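Local coordinates for putative glycoside hydrolase (Parabacteroides distasonis ATCC 8503, PDB 3GYC), which probably hydrolyses glycosidic bonds, as a cellulase-like enzyme built on a TIM barrel, at residues 54-59 with 108-113; 70-75 with 118-123; 237-242 with 308-313. One frame throughout, in Å; residues are numbered along the deposited sequence.

Interaction 1: residues 54-59 with 108-113; sequences IRIDAY and IKVGLS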
ATOM      1  N   ILE A  54      -4.758  -8.027   3.327  1.00 12.18           N
ATOM      2  CA  ILE A  54      -3.339  -7.698   3.290  1.00 11.52           C
ATOM      3  C   ILE A  54      -3.005  -7.227   1.879  1.00 12.20           C
ATOM      4  O   ILE A  54      -3.533  -7.750   0.914  1.00 12.79           O
ATOM      5  CB  ILE A  54      -2.474  -8.946   3.603  1.00 11.14           C
ATOM      6  CG1 ILE A  54      -2.931  -9.624   4.904  1.00 11.82           C
ATOM      7  CG2 ILE A  54      -1.030  -8.604   3.693  1.00  9.95           C
ATOM      8  CD1 ILE A  54      -2.272 -11.050   5.176  1.00 11.60           C
ATOM      9  N   ARG A  55      -2.170  -6.214   1.778  1.00 11.47           N
ATOM     10  CA  ARG A  55      -1.643  -5.733   0.506  1.00 12.14           C
ATOM     11  C   ARG A  55      -0.190  -6.226   0.408  1.00 10.48           C
ATOM     12  O   ARG A  55       0.618  -5.961   1.293  1.00 10.50           O
ATOM     13  CB  ARG A  55      -1.706  -4.214   0.472  1.00 10.94           C
ATOM     14  CG  ARG A  55      -1.020  -3.606  -0.700  1.00 11.87           C
ATOM     15  CD  ARG A  55      -0.905  -2.180  -0.565  1.00 14.28           C
ATOM     16  NE  ARG A  55      -0.176  -1.589  -1.663  1.00 16.88           N
ATOM     17  CZ  ARG A  55       0.671  -0.572  -1.546  1.00 18.52           C
ATOM     18  NH1 ARG A  55       0.960  -0.056  -0.342  1.00 19.17           N
ATOM     19  NH2 ARG A  55       1.302  -0.120  -2.618  1.00 19.69           N
ATOM     20  N   ILE A  56       0.152  -6.997  -0.630  1.00 11.69           N
ATOM     21  CA  ILE A  56       1.489  -7.503  -0.713  1.00 10.34           C
ATOM     22  C   ILE A  56       2.091  -7.240  -2.090  1.00 10.53           C
ATOM     23  O   ILE A  56       1.395  -7.001  -3.083  1.00  9.45           O
ATOM     24  CB  ILE A  56       1.596  -9.014  -0.436  1.00 10.32           C
ATOM     25  CG1 ILE A  56       0.801  -9.861  -1.459  1.00 11.19           C
ATOM     26  CG2 ILE A  56       1.184  -9.378   0.944  1.00 12.47           C
ATOM     27  CD1 ILE A  56       1.016 -11.360  -1.318  1.00 11.34           C
ATOM     28  N   ASP A  57       3.396  -7.320  -2.106  1.00 10.07           N
ATOM     29  CA  ASP A  57       4.125  -7.283  -3.372  1.00 10.00           C
ATOM     30  C   ASP A  57       4.076  -8.696  -3.973  1.00 10.17           C
ATOM     31  O   ASP A  57       4.442  -9.687  -3.299  1.00 12.26           O
ATOM     32  CB  ASP A  57       5.562  -6.845  -3.141  1.00 12.17           C
ATOM     33  CG  ASP A  57       6.273  -6.498  -4.455  1.00 11.18           C
ATOM     34  OD1 ASP A  57       5.916  -7.055  -5.516  1.00 11.69           O
ATOM     35  OD2 ASP A  57       7.120  -5.590  -4.429  1.00 10.07           O
ATOM     36  N   ALA A  58       3.629  -8.786  -5.233  1.00  8.85           N
ATOM     37  CA  ALA A  58       3.497 -10.065  -5.967  1.00 10.05           C
ATOM     38  C   ALA A  58       4.785 -10.401  -6.772  1.00 11.36           C
ATOM     39  O   ALA A  58       4.867 -11.496  -7.347  1.00 12.15           O
ATOM     40  CB  ALA A  58       2.322  -9.988  -6.932  1.00  9.13           C
ATOM     41  N   TYR A  59       5.740  -9.451  -6.830  1.00 10.84           N
ATOM     42  CA  TYR A  59       7.003  -9.624  -7.606  1.00 11.35           C
ATOM     43  C   TYR A  59       6.695 -10.181  -9.009  1.00 11.66           C
ATOM     44  O   TYR A  59       7.300 -11.188  -9.441  1.00 12.73           O
ATOM     45  CB  TYR A  59       7.935 -10.588  -6.898  1.00 10.70           C
ATOM     46  CG  TYR A  59       8.429 -10.219  -5.512  1.00 11.09           C
ATOM     47  CD1 TYR A  59       7.674 -10.474  -4.383  1.00 10.53           C
ATOM     48  CD2 TYR A  59       9.718  -9.694  -5.327  1.00 11.57           C
ATOM     49  CE1 TYR A  59       8.162 -10.178  -3.103  1.00 10.87           C
ATOM     50  CE2 TYR A  59      10.205  -9.381  -4.060  1.00 11.61           C
ATOM     51  CZ  TYR A  59       9.436  -9.642  -2.948  1.00 12.34           C
ATOM     52  OH  TYR A  59       9.921  -9.357  -1.683  1.00 12.30           O
ATOM     53  N   ILE A 108      -8.923 -14.183   4.529  1.00 14.20           N
ATOM     54  CA  ILE A 108      -8.191 -12.929   4.417  1.00 12.24           C
ATOM     55  C   ILE A 108      -8.079 -12.740   2.895  1.00 14.59           C
ATOM     56  O   ILE A 108      -7.693 -13.681   2.166  1.00 15.30           O
ATOM     57  CB  ILE A 108      -6.792 -13.018   5.048  1.00 11.74           C
ATOM     58  CG1 ILE A 108      -6.900 -13.086   6.584  1.00 11.35           C
ATOM     59  CG2 ILE A 108      -5.980 -11.818   4.728  1.00 13.53           C
ATOM     60  CD1 ILE A 108      -5.659 -13.580   7.272  1.00 10.37           C
ATOM     61  N   LYS A 109      -8.472 -11.570   2.418  1.00 12.75           N
ATOM     62  CA  LYS A 109      -8.395 -11.222   1.006  1.00 15.27           C
ATOM     63  C   LYS A 109      -7.088 -10.445   0.781  1.00 12.96           C
ATOM     64  O   LYS A 109      -6.560  -9.811   1.686  1.00 12.05           O
ATOM     65  CB  LYS A 109      -9.624 -10.415   0.536  1.00 17.68           C
ATOM     66  CG  LYS A 109     -10.652 -11.194  -0.317  1.00 22.67           C
ATOM     67  CD  LYS A 109     -11.504 -12.128   0.356  1.00 23.40           C
ATOM     68  CE  LYS A 109     -12.358 -12.972  -0.649  1.00 24.07           C
ATOM     69  NZ  LYS A 109     -13.469 -12.348  -1.463  1.00 25.62           N
ATOM     70  N   VAL A 110      -6.546 -10.550  -0.418  1.00 11.40           N
ATOM     71  CA  VAL A 110      -5.230  -9.969  -0.716  1.00 12.11           C
ATOM     72  C   VAL A 110      -5.209  -9.030  -1.915  1.00 11.16           C
ATOM     73  O   VAL A 110      -5.576  -9.398  -3.020  1.00 12.95           O
ATOM     74  CB  VAL A 110      -4.159 -11.096  -0.930  1.00 11.78           C
ATOM     75  CG1 VAL A 110      -2.796 -10.464  -1.189  1.00 12.15           C
ATOM     76  CG2 VAL A 110      -4.159 -12.030   0.308  1.00 11.18           C
ATOM     77  N   GLY A 111      -4.745  -7.816  -1.680  1.00  9.54           N
ATOM     78  CA  GLY A 111      -4.516  -6.874  -2.738  1.00 10.53           C
ATOM     79  C   GLY A 111      -3.078  -7.038  -3.216  1.00 11.01           C
ATOM     80  O   GLY A 111      -2.145  -7.075  -2.401  1.00  9.18           O
ATOM     81  N   LEU A 112      -2.897  -7.115  -4.537  1.00 11.58           N
ATOM     82  CA  LEU A 112      -1.558  -7.231  -5.087  1.00 10.68           C
ATOM     83  C   LEU A 112      -1.075  -5.882  -5.583  1.00 12.94           C
ATOM     84  O   LEU A 112      -1.841  -5.089  -6.162  1.00 14.64           O
ATOM     85  CB  LEU A 112      -1.547  -8.213  -6.249  1.00 11.61           C
ATOM     86  CG  LEU A 112      -2.009  -9.624  -5.940  1.00  7.83           C
ATOM     87  CD1 LEU A 112      -1.947 -10.437  -7.276  1.00 10.52           C
ATOM     88  CD2 LEU A 112      -1.224 -10.302  -4.779  1.00  7.29           C
ATOM     89  N   SER A 113       0.197  -5.638  -5.363  1.00 11.49           N
ATOM     90  CA  SER A 113       0.870  -4.459  -5.861  1.00 11.18           C
ATOM     91  C   SER A 113       2.303  -4.884  -6.172  1.00 11.07           C
ATOM     92  O   SER A 113       2.646  -6.069  -6.063  1.00  9.57           O
ATOM     93  CB  SER A 113       0.852  -3.364  -4.763  1.00 12.12           C
ATOM     94  OG  SER A 113       1.313  -2.125  -5.264  1.00 15.90           O
TER
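S113, I54 and I56 bury the largest areas between these two neighbouring strands. The backbone of I54 is held twice: its N-H meets K109 O, and its O accepts from G111 N at 2.9 Å, in the carbonyl plane. I56 repeats the pattern, its N donating to G111 O at 2.9 Å and its O accepting from S113 N. A58 N donates to S113 O at 3.0 Å, so S113 is gripped through both N and O. Residues 54-57 thus pair in parallel register with 110-113, the strand axes 35° apart. These are the second and third strands of the parallel TIM barrel. On the face carrying I54, I56, V110 and L112, against helices 39-48, 95-105 and 130-146, I56 CG1, crowded between backbone N and carbonyl carbon (chi1 62°), lies 3.7 Å from V110 CG1 and 3.9 Å from L112 CD2. The I54 and I108 side chains cross obliquely, I54 CG1 at 3.8 Å from I108 CG2. R55, D57 and S113 share the other face, where S113 OG receives a weak bond from R55 NH2 at 3.3 Å and is also hydrogen-bonded to D157 OD2. Extended R55 reaches N160 through NH2 and salt-bridges E305 through NH1.

Interaction 2: residues 70-75 with 118-123; sequences KWLLKE and LDVDEV. With EDO (1,2-ethanediol), chain F.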
ATOM      1  N   LYS A  70      15.868 -18.717  -7.528  1.00 14.29           N
ATOM      2  CA  LYS A  70      16.190 -18.048  -6.258  1.00 14.19           C
ATOM      3  C   LYS A  70      16.880 -16.748  -6.695  1.00 12.71           C
ATOM      4  O   LYS A  70      18.001 -16.782  -7.239  1.00 13.89           O
ATOM      5  CB  LYS A  70      17.105 -18.896  -5.361  1.00 16.39           C
ATOM      6  CG  LYS A  70      16.465 -20.178  -4.724  1.00 17.36           C
ATOM      7  CD  LYS A  70      17.519 -20.893  -3.793  1.00 18.24           C
ATOM      8  N   TRP A  71      16.209 -15.617  -6.488  1.00 10.80           N
ATOM      9  CA  TRP A  71      16.711 -14.295  -6.875  1.00 10.36           C
ATOM     10  C   TRP A  71      17.471 -13.561  -5.790  1.00 11.91           C
ATOM     11  O   TRP A  71      17.010 -13.531  -4.660  1.00 13.41           O
ATOM     12  CB  TRP A  71      15.555 -13.387  -7.242  1.00 10.20           C
ATOM     13  CG  TRP A  71      14.707 -13.877  -8.386  1.00 10.71           C
ATOM     14  CD1 TRP A  71      13.614 -14.698  -8.309  1.00 10.05           C
ATOM     15  CD2 TRP A  71      14.882 -13.557  -9.774  1.00 11.25           C
ATOM     16  NE1 TRP A  71      13.084 -14.893  -9.572  1.00  9.98           N
ATOM     17  CE2 TRP A  71      13.840 -14.202 -10.485  1.00 11.54           C
ATOM     18  CE3 TRP A  71      15.819 -12.779 -10.490  1.00 11.59           C
ATOM     19  CZ2 TRP A  71      13.703 -14.100 -11.890  1.00 10.83           C
ATOM     20  CZ3 TRP A  71      15.679 -12.668 -11.861  1.00 11.74           C
ATOM     21  CH2 TRP A  71      14.632 -13.331 -12.547  1.00 12.23           C
ATOM     22  N   LEU A  72      18.595 -12.938  -6.167  1.00 11.70           N
ATOM     23  CA  LEU A  72      19.397 -12.116  -5.290  1.00 11.58           C
ATOM     24  C   LEU A  72      18.949 -10.653  -5.437  1.00 12.37           C
ATOM     25  O   LEU A  72      19.023 -10.080  -6.531  1.00 13.62           O
ATOM     26  CB  LEU A  72      20.876 -12.262  -5.642  1.00 12.92           C
ATOM     27  CG  LEU A  72      21.877 -11.577  -4.695  1.00 13.95           C
ATOM     28  CD1 LEU A  72      21.841 -12.149  -3.285  1.00 13.41           C
ATOM     29  CD2 LEU A  72      23.288 -11.684  -5.276  1.00 14.25           C
ATOM     30  N   LEU A  73      18.408 -10.071  -4.362  1.00 11.27           N
ATOM     31  CA  LEU A  73      17.880  -8.709  -4.393  1.00 10.48           C
ATOM     32  C   LEU A  73      18.821  -7.729  -3.720  1.00 11.00           C
ATOM     33  O   LEU A  73      19.449  -8.081  -2.718  1.00 11.71           O
ATOM     34  CB  LEU A  73      16.515  -8.643  -3.702  1.00  9.92           C
ATOM     35  CG  LEU A  73      15.429  -9.611  -4.172  1.00 10.86           C
ATOM     36  CD1 LEU A  73      14.176  -9.402  -3.390  1.00  8.57           C
ATOM     37  CD2 LEU A  73      15.167  -9.557  -5.690  1.00  7.30           C
ATOM     38  N   LYS A  74      18.946  -6.526  -4.286  1.00 12.45           N
ATOM     39  CA  LYS A  74      19.751  -5.453  -3.687  1.00 14.25           C
ATOM     40  C   LYS A  74      18.850  -4.688  -2.757  1.00 14.95           C
ATOM     41  O   LYS A  74      17.686  -4.522  -3.062  1.00 17.38           O
ATOM     42  CB  LYS A  74      20.294  -4.511  -4.751  1.00 15.56           C
ATOM     43  CG  LYS A  74      21.147  -5.233  -5.762  1.00 18.06           C
ATOM     44  CD  LYS A  74      21.824  -4.302  -6.783  1.00 18.80           C
ATOM     45  CE  LYS A  74      20.904  -3.825  -7.869  1.00 19.18           C
ATOM     46  NZ  LYS A  74      21.730  -3.214  -8.968  1.00 18.27           N
ATOM     47  N   GLU A  75      19.356  -4.208  -1.629  1.00 14.36           N
ATOM     48  CA  GLU A  75      18.475  -3.510  -0.682  1.00 15.87           C
ATOM     49  C   GLU A  75      18.054  -2.122  -1.181  1.00 14.63           C
ATOM     50  O   GLU A  75      18.772  -1.463  -1.954  1.00 13.12           O
ATOM     51  CB  GLU A  75      19.116  -3.425   0.742  1.00 17.13           C
ATOM     52  CG  GLU A  75      20.304  -2.451   0.914  1.00 16.75           C
ATOM     53  CD  GLU A  75      21.659  -2.961   0.404  1.00 19.91           C
ATOM     54  OE1 GLU A  75      21.752  -4.080  -0.185  1.00 21.38           O
ATOM     55  OE2 GLU A  75      22.662  -2.236   0.623  1.00 19.19           O
ATOM     56  N   LEU A 118      14.605  -4.521  -7.065  1.00 13.28           N
ATOM     57  CA  LEU A 118      15.740  -4.720  -7.973  1.00 12.85           C
ATOM     58  C   LEU A 118      16.558  -5.940  -7.617  1.00 12.56           C
ATOM     59  O   LEU A 118      17.174  -6.008  -6.538  1.00 13.01           O
ATOM     60  CB  LEU A 118      16.674  -3.523  -7.999  1.00 13.46           C
ATOM     61  CG  LEU A 118      16.146  -2.212  -8.567  1.00 15.76           C
ATOM     62  CD1 LEU A 118      17.194  -1.117  -8.351  1.00 16.37           C
ATOM     63  CD2 LEU A 118      15.763  -2.354 -10.061  1.00 14.70           C
ATOM     64  N   ASP A 119      16.573  -6.900  -8.535  1.00 11.47           N
ATOM     65  CA  ASP A 119      17.430  -8.055  -8.412  1.00 11.58           C
ATOM     66  C   ASP A 119      18.761  -7.609  -9.034  1.00 11.88           C
ATOM     67  O   ASP A 119      18.824  -6.575  -9.697  1.00 12.95           O
ATOM     68  CB  ASP A 119      16.893  -9.260  -9.152  1.00 13.27           C
ATOM     69  CG  ASP A 119      16.820  -9.036 -10.683  1.00 14.41           C
ATOM     70  OD1 ASP A 119      16.025  -8.160 -11.109  1.00 16.02           O
ATOM     71  OD2 ASP A 119      17.590  -9.710 -11.429  1.00 16.60           O
ATOM     72  N   VAL A 120      19.808  -8.401  -8.872  1.00 10.75           N
ATOM     73  CA  VAL A 120      21.110  -8.007  -9.398  1.00 12.52           C
ATOM     74  C   VAL A 120      21.116  -7.808 -10.945  1.00 13.50           C
ATOM     75  O   VAL A 120      21.909  -7.049 -11.466  1.00 14.22           O
ATOM     76  CB  VAL A 120      22.210  -8.957  -8.910  1.00 14.11           C
ATOM     77  CG1 VAL A 120      22.323  -8.816  -7.374  1.00 14.03           C
ATOM     78  CG2 VAL A 120      21.900 -10.403  -9.303  1.00 14.33           C
ATOM     79  N   ASP A 121      20.214  -8.455 -11.658  1.00 14.25           N
ATOM     80  CA  ASP A 121      20.116  -8.267 -13.105  1.00 15.58           C
ATOM     81  C   ASP A 121      19.054  -7.241 -13.506  1.00 15.17           C
ATOM     82  O   ASP A 121      18.789  -7.050 -14.688  1.00 14.75           O
ATOM     83  CB  ASP A 121      19.830  -9.601 -13.752  1.00 16.58           C
ATOM     84  CG  ASP A 121      20.907 -10.606 -13.462  1.00 17.63           C
ATOM     85  OD1 ASP A 121      22.095 -10.276 -13.610  1.00 16.82           O
ATOM     86  OD2 ASP A 121      20.566 -11.745 -13.103  1.00 20.45           O
ATOM     87  N   GLU A 122      18.447  -6.601 -12.524  1.00 14.93           N
ATOM     88  CA  GLU A 122      17.477  -5.547 -12.725  1.00 16.38           C
ATOM     89  C   GLU A 122      16.480  -5.885 -13.832  1.00 14.00           C
ATOM     90  O   GLU A 122      16.296  -5.107 -14.768  1.00 10.05           O
ATOM     91  CB  GLU A 122      18.218  -4.232 -13.028  1.00 19.38           C
ATOM     92  CG  GLU A 122      19.135  -3.823 -11.886  1.00 22.41           C
ATOM     93  CD  GLU A 122      19.653  -2.402 -11.986  1.00 25.24           C
ATOM     94  OE1 GLU A 122      19.693  -1.826 -13.101  1.00 26.85           O
ATOM     95  OE2 GLU A 122      20.061  -1.865 -10.919  1.00 28.47           O
ATOM     96  N   VAL A 123      15.795  -7.018 -13.683  1.00 14.07           N
ATOM     97  CA  VAL A 123      14.884  -7.467 -14.744  1.00 15.17           C
ATOM     98  C   VAL A 123      13.662  -6.548 -14.992  1.00 16.35           C
ATOM     99  O   VAL A 123      13.130  -6.499 -16.116  1.00 15.85           O
ATOM    100  CB  VAL A 123      14.473  -8.967 -14.605  1.00 14.63           C
ATOM    101  CG1 VAL A 123      15.717  -9.859 -14.622  1.00 12.90           C
ATOM    102  CG2 VAL A 123      13.593  -9.216 -13.409  1.00 13.32           C
TER
HETATM  103  C1  EDO F   5      12.716  -0.981  -5.792  1.00 34.13           C
HETATM  104  O1  EDO F   5      11.861  -1.705  -4.876  1.00 34.53           O
HETATM  105  C2  EDO F   5      14.221  -1.163  -5.476  1.00 33.91           C
HETATM  106  O2  EDO F   5      14.596  -2.535  -5.200  1.00 31.36           O
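An Asx turn and a type I beta turn, both starting at D119, shape the loop after barrel strand 109-113, which docks on strand 71-73, itself paired with 88-90. Two backbone bonds flank the single bridge of L73 to D119: V120 N donates to L72 O at 3.0 Å, and K74 N to L118 O at 2.9 Å. L118 N in turn gives an almost straight bond to ethanediol O2 at 2.7 Å. The D119 carboxylate, its CG in the crowded position between backbone N and carbonyl carbon (chi1 64°), turns back into its own loop. D119 OD1 receives V123 N at 2.8 Å through its syn lone pair, while OD2 is met by D121 N from well above the carboxylate plane. D119 OD2 also lies at the edge of the W71 ring, 3.5 Å from CZ3, with ring and carboxylate planes 81° apart. An alanine in place of D119 would probably loosen the loop, since both side-chain bonds and the contact with the tryptophan edge would go. W71 CZ3 meets V123 CG1 at 3.9 Å, tip to tip, and L72 CD2 rests 3.7 Å from V120 CG1. K74, bent at chi3 (-78°), brings NZ to 2.9 Å from E122 OE2 in a salt bridge. Two backbone N-H donors and the ring edge, whose hydrogens carry slight positive charge, would probably help to favour the ionised form of the buried D119.

Interaction 3: residues 237-242 with 308-313; sequences MAQQNG and GLVDYK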
HETATM    1  N   MSE A 237      -0.061  12.594   7.853  1.00 12.04           N
HETATM    2  CA  MSE A 237       0.032  13.898   8.506  1.00 12.12           C
HETATM    3  C   MSE A 237       1.382  14.575   8.255  1.00 12.05           C
HETATM    4  O   MSE A 237       1.478  15.808   8.016  1.00  9.37           O
HETATM    5  CB  MSE A 237      -0.103  13.685  10.016  1.00 12.54           C
HETATM    6  CG  MSE A 237       0.103  14.962  10.889  1.00 12.34           C
HETATM    7 SE   MSE A 237       1.963  15.585  11.217  0.75 10.23          SE
HETATM    8  CE  MSE A 237       2.718  14.157  12.272  1.00 12.84           C
ATOM      9  N   ALA A 238       2.432  13.769   8.353  1.00 11.36           N
ATOM     10  CA  ALA A 238       3.790  14.244   8.185  1.00 12.37           C
ATOM     11  C   ALA A 238       4.074  14.915   6.836  1.00 12.19           C
ATOM     12  O   ALA A 238       4.986  15.746   6.755  1.00 11.31           O
ATOM     13  CB  ALA A 238       4.785  13.108   8.448  1.00  8.97           C
ATOM     14  N   GLN A 239       3.306  14.565   5.801  1.00 13.59           N
ATOM     15  CA  GLN A 239       3.490  15.101   4.427  1.00 14.23           C
ATOM     16  C   GLN A 239       2.568  16.275   4.073  1.00 15.36           C
ATOM     17  O   GLN A 239       2.758  16.925   3.042  1.00 15.78           O
ATOM     18  CB  GLN A 239       3.268  14.000   3.379  1.00 15.16           C
ATOM     19  CG  GLN A 239       4.319  12.888   3.393  1.00 15.37           C
ATOM     20  CD  GLN A 239       4.191  11.919   2.245  1.00 16.12           C
ATOM     21  OE1 GLN A 239       3.112  11.715   1.691  1.00 16.32           O
ATOM     22  NE2 GLN A 239       5.285  11.290   1.904  1.00 18.76           N
ATOM     23  N   GLN A 240       1.597  16.562   4.933  1.00 14.70           N
ATOM     24  CA  GLN A 240       0.655  17.626   4.675  1.00 15.45           C
ATOM     25  C   GLN A 240       1.327  18.980   4.692  1.00 15.26           C
ATOM     26  O   GLN A 240       2.396  19.153   5.278  1.00 13.40           O
ATOM     27  CB  GLN A 240      -0.495  17.592   5.686  1.00 15.65           C
ATOM     28  CG  GLN A 240      -1.251  16.273   5.717  1.00 14.44           C
ATOM     29  CD  GLN A 240      -1.640  15.827   4.353  1.00 13.90           C
ATOM     30  OE1 GLN A 240      -2.229  16.581   3.595  1.00 14.55           O
ATOM     31  NE2 GLN A 240      -1.313  14.597   4.014  1.00 12.63           N
ATOM     32  N   ASN A 241       0.682  19.935   4.029  1.00 16.91           N
ATOM     33  CA  ASN A 241       1.174  21.315   3.922  1.00 16.64           C
ATOM     34  C   ASN A 241       2.627  21.374   3.413  1.00 16.94           C
ATOM     35  O   ASN A 241       3.509  22.009   4.027  1.00 13.73           O
ATOM     36  CB  ASN A 241       1.021  22.046   5.262  1.00 17.22           C
ATOM     37  CG  ASN A 241       1.267  23.540   5.153  1.00 17.94           C
ATOM     38  OD1 ASN A 241       1.089  24.145   4.088  1.00 17.17           O
ATOM     39  ND2 ASN A 241       1.661  24.150   6.261  1.00 17.98           N
ATOM     40  N   GLY A 242       2.859  20.683   2.293  1.00 17.42           N
ATOM     41  CA  GLY A 242       4.177  20.627   1.650  1.00 17.36           C
ATOM     42  C   GLY A 242       5.228  19.988   2.527  1.00 17.22           C
ATOM     43  O   GLY A 242       6.390  20.374   2.493  1.00 17.53           O
ATOM     44  N   GLY A 308       0.112   8.864  10.121  1.00 15.44           N
ATOM     45  CA  GLY A 308       0.900   9.895  10.847  1.00 15.14           C
ATOM     46  C   GLY A 308       2.259  10.192  10.250  1.00 16.04           C
ATOM     47  O   GLY A 308       2.416  11.142   9.491  1.00 15.40           O
ATOM     48  N   LEU A 309       3.243   9.359  10.594  1.00 16.45           N
ATOM     49  CA  LEU A 309       4.587   9.491  10.075  1.00 15.65           C
ATOM     50  C   LEU A 309       4.754   8.476   8.971  1.00 14.37           C
ATOM     51  O   LEU A 309       4.187   7.371   9.024  1.00 13.78           O
ATOM     52  CB  LEU A 309       5.650   9.296  11.181  1.00 15.65           C
ATOM     53  CG  LEU A 309       6.203  10.588  11.786  1.00 17.36           C
ATOM     54  CD1 LEU A 309       5.166  11.367  12.557  1.00 16.79           C
ATOM     55  CD2 LEU A 309       7.429  10.322  12.667  1.00 16.54           C
ATOM     56  N   VAL A 310       5.548   8.831   7.966  1.00 13.38           N
ATOM     57  CA  VAL A 310       5.797   7.906   6.871  1.00 13.52           C
ATOM     58  C   VAL A 310       6.769   6.768   7.303  1.00 13.71           C
ATOM     59  O   VAL A 310       6.481   5.582   7.101  1.00 12.97           O
ATOM     60  CB  VAL A 310       6.345   8.645   5.614  1.00 13.70           C
ATOM     61  CG1 VAL A 310       6.587   7.672   4.465  1.00 13.20           C
ATOM     62  CG2 VAL A 310       5.365   9.704   5.197  1.00 13.07           C
ATOM     63  N   ASP A 311       7.876   7.144   7.928  1.00 12.62           N
ATOM     64  CA  ASP A 311       8.921   6.198   8.371  1.00 13.45           C
ATOM     65  C   ASP A 311       9.012   6.204   9.903  1.00 11.93           C
ATOM     66  O   ASP A 311       9.030   7.260  10.539  1.00 11.82           O
ATOM     67  CB  ASP A 311      10.268   6.646   7.812  1.00 15.49           C
ATOM     68  CG  ASP A 311      10.340   6.590   6.289  1.00 16.38           C
ATOM     69  OD1 ASP A 311       9.505   5.904   5.712  1.00 16.49           O
ATOM     70  OD2 ASP A 311      11.283   7.211   5.692  1.00 16.01           O
ATOM     71  N   TYR A 312       9.039   5.026  10.498  1.00 10.06           N
ATOM     72  CA  TYR A 312       9.176   4.879  11.931  1.00 11.21           C
ATOM     73  C   TYR A 312       9.618   3.477  12.160  1.00 10.74           C
ATOM     74  O   TYR A 312       9.502   2.654  11.276  1.00 10.45           O
ATOM     75  CB  TYR A 312       7.829   5.079  12.654  1.00 11.86           C
ATOM     76  CG  TYR A 312       7.988   5.755  14.034  1.00 10.78           C
ATOM     77  CD1 TYR A 312       8.493   7.052  14.127  1.00 11.07           C
ATOM     78  CD2 TYR A 312       7.602   5.123  15.218  1.00 12.04           C
ATOM     79  CE1 TYR A 312       8.593   7.742  15.359  1.00 11.48           C
ATOM     80  CE2 TYR A 312       7.707   5.798  16.478  1.00 11.24           C
ATOM     81  CZ  TYR A 312       8.231   7.122  16.540  1.00 11.28           C
ATOM     82  OH  TYR A 312       8.331   7.828  17.754  1.00 10.08           O
ATOM     83  N   LYS A 313      10.156   3.203  13.329  1.00 11.53           N
ATOM     84  CA  LYS A 313      10.630   1.859  13.637  1.00 12.47           C
ATOM     85  C   LYS A 313      10.820   1.717  15.131  1.00 13.46           C
ATOM     86  O   LYS A 313      10.852   2.697  15.845  1.00 12.71           O
ATOM     87  CB  LYS A 313      11.977   1.567  12.936  1.00 13.72           C
ATOM     88  CG  LYS A 313      13.111   2.506  13.271  1.00 14.72           C
ATOM     89  CD  LYS A 313      14.281   2.330  12.285  1.00 14.25           C
ATOM     90  CE  LYS A 313      15.448   3.237  12.565  1.00 13.99           C
ATOM     91  NZ  LYS A 313      16.574   3.010  11.591  1.00 11.19           N
TER
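Torsions of -78° at chi2 and -66° at chi3 bend the chain of selenomethionine M237 twice after its CG has left anti to the backbone N. M237 CE thereby comes to 3.7 Å from L309 CD1, with the two side chains side by side and pointing the same way. Q239 does the reverse: beyond CG its chain is extended, and it crosses the side chain of V310 at about a right angle. V310 CG2, anti to its own carbonyl carbon, touches the length of that amide arm, 3.8 Å from Q239 CG and 3.7 Å from Q239 NE2. The latter is a van der Waals contact with a methyl; the amide nitrogen is hydrogen-bonded to Y253 OH.

Between these two outer contacts runs the one hydrogen bond of the pair, A238 N to G308 O, at 2.9 Å with an N-H...O angle of 158° and nearly in line with the C=O. M237 N is also near G308 O, but the angle is too poor for a bond. The methyl of A238 points toward 308-313, and its CB sits 3.3 Å from G308 O and 4.0 Å from L309 CA, so the short 3-10 segment 237-239 lies close against that backbone. Other parts of the chain enclose the tips: M237 meets W279 and L326, whereas L309 meets W322, F245 and Y246. V310 N is hydrogen-bonded to Y246 OH, tying 308-313 to helix 240-249 as well. The two segments follow strands 231-232 and 301-303, neighbours in the parallel sheet, so the contact joins two successive strand-to-helix connections at the C-terminal ends of the strands of a TIM barrel.

Overall arrangement
Interaction 1 lies within the barrel sheet, its centre about 9 Å from the centre of the chain. Interaction 2 joins a loop after strand 109-113 to the separate strand pair 71-73/88-90, and interaction 3 joins two loops after barrel strands. The first two adjoin: their centres are about 20 Å apart, Y59 CE2 packs 4.0 Å from L73 CD1, and their segments alternate along the chain. Interaction 3 stands apart, its nearest atoms about 11 Å from interaction 1 and about 13 Å from interaction 2. E305, which R55 of interaction 1 engages, lies just before 308-313 in the chain, probably near the active site, as in TIM-barrel enzymes. The ethanediol of interaction 2 probably comes from the crystallisation liquor.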